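SxtG (Microseira wollei, PDB 6U1R) transfers an amidino group in the saxitoxin biosynthetic pathway, probably by way of a covalent amidino-cysteine intermediate. Local coordinates at residues 132-135 against 136-139; 358-362 against 363-367. All coordinates share one frame; numbering follows the deposited sequence.

Contact 1 (132-135 against 136-139)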
loop_
_atom_site.group_PDB
_atom_site.type_symbol
_atom_site.label_atom_id
_atom_site.label_comp_id
_atom_site.label_asym_id
_atom_site.label_seq_id
_atom_site.Cartn_x
_atom_site.Cartn_y
_atom_site.Cartn_z
ATOM N N ALA A 132 2.589 -18.933 -3.055
ATOM C CA ALA A 132 1.214 -18.441 -3.031
ATOM C C ALA A 132 0.261 -19.478 -2.437
ATOM O O ALA A 132 -0.901 -19.572 -2.834
ATOM C CB ALA A 132 0.761 -18.031 -4.432
ATOM N N ALA A 133 0.730 -20.228 -1.440
ATOM C CA ALA A 133 -0.089 -21.244 -0.793
ATOM C C ALA A 133 -1.088 -20.651 0.198
ATOM O O ALA A 133 -2.112 -21.288 0.479
ATOM C CB ALA A 133 0.813 -22.266 -0.083
ATOM N N ASN A 134 -0.856 -19.437 0.704
ATOM C CA ASN A 134 -1.635 -18.887 1.818
ATOM C C ASN A 134 -2.214 -17.520 1.462
ATOM O O ASN A 134 -1.761 -16.496 1.984
ATOM C CB ASN A 134 -0.765 -18.750 3.069
ATOM C CG ASN A 134 -0.186 -20.069 3.555
ATOM O OD1 ASN A 134 -0.843 -20.802 4.280
ATOM N ND2 ASN A 134 1.047 -20.361 3.184
ATOM N N PRO A 135 -3.241 -17.465 0.604
ATOM C CA PRO A 135 -3.899 -16.173 0.333
ATOM C C PRO A 135 -4.355 -15.436 1.592
ATOM O O PRO A 135 -4.378 -14.190 1.615
ATOM C CB PRO A 135 -5.113 -16.554 -0.535
ATOM C CG PRO A 135 -4.957 -17.966 -0.892
ATOM C CD PRO A 135 -3.938 -18.602 -0.014
ATOM N N ARG A 136 -4.739 -16.181 2.635
ATOM C CA ARG A 136 -5.258 -15.584 3.863
ATOM C C ARG A 136 -4.230 -14.678 4.545
ATOM O O ARG A 136 -4.603 -13.771 5.294
ATOM C CB ARG A 136 -5.695 -16.703 4.823
ATOM C CG ARG A 136 -6.396 -16.266 6.108
ATOM C CD ARG A 136 -7.855 -15.899 5.907
ATOM N NE ARG A 136 -8.625 -16.970 5.264
ATOM C CZ ARG A 136 -9.927 -16.888 4.997
ATOM N NH1 ARG A 136 -10.619 -15.818 5.378
ATOM N NH2 ARG A 136 -10.548 -17.879 4.378
ATOM N N ASP A 137 -2.932 -14.929 4.339
ATOM C CA ASP A 137 -1.908 -14.131 5.019
ATOM C C ASP A 137 -1.759 -12.733 4.429
ATOM O O ASP A 137 -1.321 -11.808 5.125
ATOM C CB ASP A 137 -0.538 -14.819 4.929
ATOM C CG ASP A 137 -0.498 -16.183 5.577
ATOM O OD1 ASP A 137 -1.497 -16.582 6.236
ATOM O OD2 ASP A 137 0.556 -16.868 5.426
ATOM N N VAL A 138 -2.096 -12.564 3.155
ATOM C CA VAL A 138 -1.596 -11.463 2.340
ATOM C C VAL A 138 -2.633 -10.357 2.225
ATOM O O VAL A 138 -2.286 -9.185 2.040
ATOM C CB VAL A 138 -1.196 -11.995 0.946
ATOM C CG1 VAL A 138 -0.718 -10.860 0.024
ATOM C CG2 VAL A 138 -0.118 -13.071 1.103
ATOM N N PHE A 139 -3.918 -10.723 2.329
ATOM C CA PHE A 139 -5.035 -9.816 2.081
ATOM C C PHE A 139 -6.112 -9.995 3.139
ATOM O O PHE A 139 -6.389 -11.118 3.553
ATOM C CB PHE A 139 -5.737 -10.067 0.737
ATOM C CG PHE A 139 -4.818 -10.177 -0.451
ATOM C CD1 PHE A 139 -4.371 -9.042 -1.089
ATOM C CD2 PHE A 139 -4.422 -11.412 -0.929
ATOM C CE1 PHE A 139 -3.547 -9.126 -2.204
ATOM C CE2 PHE A 139 -3.576 -11.505 -2.044
ATOM C CZ PHE A 139 -3.142 -10.357 -2.669
#

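Contact 2 (358-362 against 363-367)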
loop_
_atom_site.group_PDB
_atom_site.type_symbol
_atom_site.label_atom_id
_atom_site.label_comp_id
_atom_site.label_asym_id
_atom_site.label_seq_id
_atom_site.Cartn_x
_atom_site.Cartn_y
_atom_site.Cartn_z
ATOM N N SER A 358 -0.579 -32.879 3.722
ATOM C CA SER A 358 0.509 -32.557 2.799
ATOM C C SER A 358 0.636 -31.067 2.555
ATOM O O SER A 358 1.661 -30.628 2.027
ATOM C CB SER A 358 0.314 -33.247 1.445
ATOM O OG SER A 358 0.446 -34.656 1.585
ATOM N N TYR A 359 -0.389 -30.293 2.896
ATOM C CA TYR A 359 -0.326 -28.845 2.791
ATOM C C TYR A 359 0.382 -28.208 3.975
ATOM O O TYR A 359 0.920 -27.105 3.839
ATOM C CB TYR A 359 -1.746 -28.289 2.665
ATOM C CG TYR A 359 -1.861 -27.064 1.776
ATOM C CD1 TYR A 359 -1.994 -27.194 0.393
ATOM C CD2 TYR A 359 -1.887 -25.780 2.318
ATOM C CE1 TYR A 359 -2.120 -26.082 -0.433
ATOM C CE2 TYR A 359 -2.008 -24.660 1.496
ATOM C CZ TYR A 359 -2.118 -24.814 0.129
ATOM O OH TYR A 359 -2.254 -23.715 -0.686
ATOM N N TYR A 360 0.419 -28.885 5.126
ATOM C CA TYR A 360 0.950 -28.262 6.336
ATOM C C TYR A 360 2.385 -27.754 6.195
ATOM O O TYR A 360 2.701 -26.721 6.814
ATOM C CB TYR A 360 0.874 -29.247 7.507
ATOM C CG TYR A 360 -0.518 -29.642 7.980
ATOM C CD1 TYR A 360 -1.673 -29.090 7.437
ATOM C CD2 TYR A 360 -0.662 -30.578 8.989
ATOM C CE1 TYR A 360 -2.928 -29.476 7.892
ATOM C CE2 TYR A 360 -1.895 -30.961 9.446
ATOM C CZ TYR A 360 -3.024 -30.405 8.900
ATOM O OH TYR A 360 -4.262 -30.778 9.347
ATOM N N PRO A 361 3.293 -28.421 5.470
ATOM C CA PRO A 361 4.663 -27.878 5.346
ATOM C C PRO A 361 4.707 -26.552 4.619
ATOM O O PRO A 361 5.725 -25.850 4.695
ATOM C CB PRO A 361 5.420 -28.959 4.562
ATOM C CG PRO A 361 4.562 -30.162 4.560
ATOM C CD PRO A 361 3.154 -29.720 4.791
ATOM N N PHE A 362 3.645 -26.192 3.903
ATOM C CA PHE A 362 3.529 -24.884 3.271
ATOM C C PHE A 362 2.896 -23.855 4.198
ATOM O O PHE A 362 2.539 -22.764 3.742
ATOM C CB PHE A 362 2.740 -25.013 1.968
ATOM C CG PHE A 362 3.381 -25.950 0.994
ATOM C CD1 PHE A 362 3.134 -27.313 1.078
ATOM C CD2 PHE A 362 4.267 -25.478 0.026
ATOM C CE1 PHE A 362 3.748 -28.205 0.200
ATOM C CE2 PHE A 362 4.883 -26.358 -0.859
ATOM C CZ PHE A 362 4.639 -27.719 -0.768
ATOM N N LEU A 363 2.745 -24.204 5.482
ATOM C CA LEU A 363 2.401 -23.316 6.585
ATOM C C LEU A 363 0.927 -22.927 6.612
ATOM O O LEU A 363 0.576 -21.841 7.098
ATOM C CB LEU A 363 3.267 -22.052 6.546
ATOM C CG LEU A 363 4.784 -22.311 6.515
ATOM C CD1 LEU A 363 5.558 -21.016 6.736
ATOM C CD2 LEU A 363 5.189 -23.364 7.530
ATOM N N GLY A 364 0.062 -23.798 6.107
ATOM C CA GLY A 364 -1.366 -23.555 6.218
ATOM C C GLY A 364 -2.200 -24.816 6.124
ATOM O O GLY A 364 -1.732 -25.882 5.718
ATOM N N SER A 365 -3.474 -24.668 6.499
ATOM C CA SER A 365 -4.491 -25.657 6.162
ATOM C C SER A 365 -5.633 -24.911 5.471
ATOM O O SER A 365 -5.379 -23.900 4.811
ATOM C CB SER A 365 -4.944 -26.430 7.407
ATOM O OG SER A 365 -5.787 -27.523 7.060
ATOM N N PHE A 366 -6.884 -25.369 5.619
ATOM C CA PHE A 366 -7.962 -24.914 4.729
ATOM C C PHE A 366 -8.201 -23.404 4.828
ATOM O O PHE A 366 -8.395 -22.724 3.812
ATOM C CB PHE A 366 -9.269 -25.652 5.045
ATOM C CG PHE A 366 -9.125 -27.144 5.088
ATOM C CD1 PHE A 366 -8.888 -27.869 3.925
ATOM C CD2 PHE A 366 -9.204 -27.826 6.304
ATOM C CE1 PHE A 366 -8.741 -29.243 3.974
ATOM C CE2 PHE A 366 -9.065 -29.178 6.358
ATOM C CZ PHE A 366 -8.832 -29.897 5.200
ATOM N N HIS A 367 -8.266 -22.869 6.050
ATOM C CA HIS A 367 -8.515 -21.441 6.194
ATOM C C HIS A 367 -7.350 -20.620 5.639
ATOM O O HIS A 367 -7.568 -19.619 4.951
ATOM C CB HIS A 367 -8.809 -21.116 7.662
ATOM C CG HIS A 367 -9.303 -19.718 7.906
ATOM N ND1 HIS A 367 -8.488 -18.718 8.393
ATOM C CD2 HIS A 367 -10.532 -19.165 7.768
ATOM C CE1 HIS A 367 -9.188 -17.608 8.538
ATOM N NE2 HIS A 367 -10.433 -17.848 8.163
HETATM O O HOH W 1 -6.324 -28.803 9.474
#

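Contact 1 (132-135 against 136-139)
Asn134 and Asp137 run alongside each other across one short turn of helix, the amide and carboxylate planes tilted by only 4°. Here the packing is tight: Asp137 OD2 comes to 3.3 Å from Asn134 CB, so the carboxylate meets chiefly the CB of Asn134, with no hydrogen bond between the two polar groups. Asp137 keeps CG beside its own backbone N (chi1 -61°), which swings the carboxylate back along the turn toward Asn134. Two backbone bonds hold the turn, Asp137 N to Asn134 O at 3.1 Å and Val138 N to Pro135 O at 3.2 Å. The polar ends face elsewhere: Asp137 OD2 forms a salt bridge with Arg156, and Asn134 ND2 donates to Phe362 O. Both side chains also reach the predicted active site, Asn134 touching Cys368 and Asp137 touching His264. The rest of the turn is buried too, but its side chains meet more loosely. Val138 CG2 stands 3.9 Å from Asn134 O, and Phe139 CD2 is 3.8 Å from Pro135 O. Arg136, kinked twice along its chain, carries its guanidinium to a salt bridge with Asp372 and to bonds with His367 O and Thr370. Helix 135-138 runs straight into strand 139-142, with Pro135 and Phe139 packed on Leu371 of strand 370-375 and Phe139 also on Ile146 and Glu148 of strand 145-148.

Contact 2 (358-362 against 363-367)
The loop that leads to Cys368, the predicted amidino-cysteine nucleophile, folds here as a tight 3-10 turn followed by an extended run. Leu363 N closes the turn on Tyr360 O at 2.8 Å, one residue after Phe362 N has bonded to Tyr359 O in the same way. Leu363 then takes a left-handed backbone conformation (phi 76°), which brings its CB to 3.0 Å from Phe362 O. From there the chain doubles back past the turn, and Gly364 O enters between the two tyrosines, near the plane of each ring and at its edge. It lies 3.4 Å from Tyr359 CD2 and 3.6 Å from Tyr360 CD1. Farther along the same edge of Tyr360, Ser365 OG meets CE1 at 3.6 Å. With OG turned across from its own N (chi1 -172°), Ser365 puts the hydroxyl beside CE1, where a water donates to Tyr360 OH at 2.9 Å and shares another hydrogen bond with Ser365 OG. The same OG sits over one face of the Phe366 ring, toward its rim. Phe362 stacks on Tyr81 and touches Ala89 of helix 83-102, while Phe366 packs on Ile332 and Glu334 of strand 330-334. Gly364 lies close to Cys368, and the arrangement is consistent with the active-site cysteine loop of the amidinotransferase family.

In the fold
Contact 1 closes long before contact 2 opens in the sequence, yet they lie about 11 Å apart, centre to centre, and the two touch. Ala133 O accepts a probable hydrogen bond from Tyr359 OH at 2.7 Å, and Arg136 NE makes another to His367 O at 2.9 Å. The segment 132-139, with its short helix 135-138, therefore lies against 358-367, part of the loop between strands 350-354 and 370-375. Both are buried near the centre of the chain and converge on Cys368; backbone bonding between Arg136 and Cys368 adds a further tie. Two distant parts of the sequence thus border the predicted nucleophile, consistent with the central active site of the amidinotransferase fold.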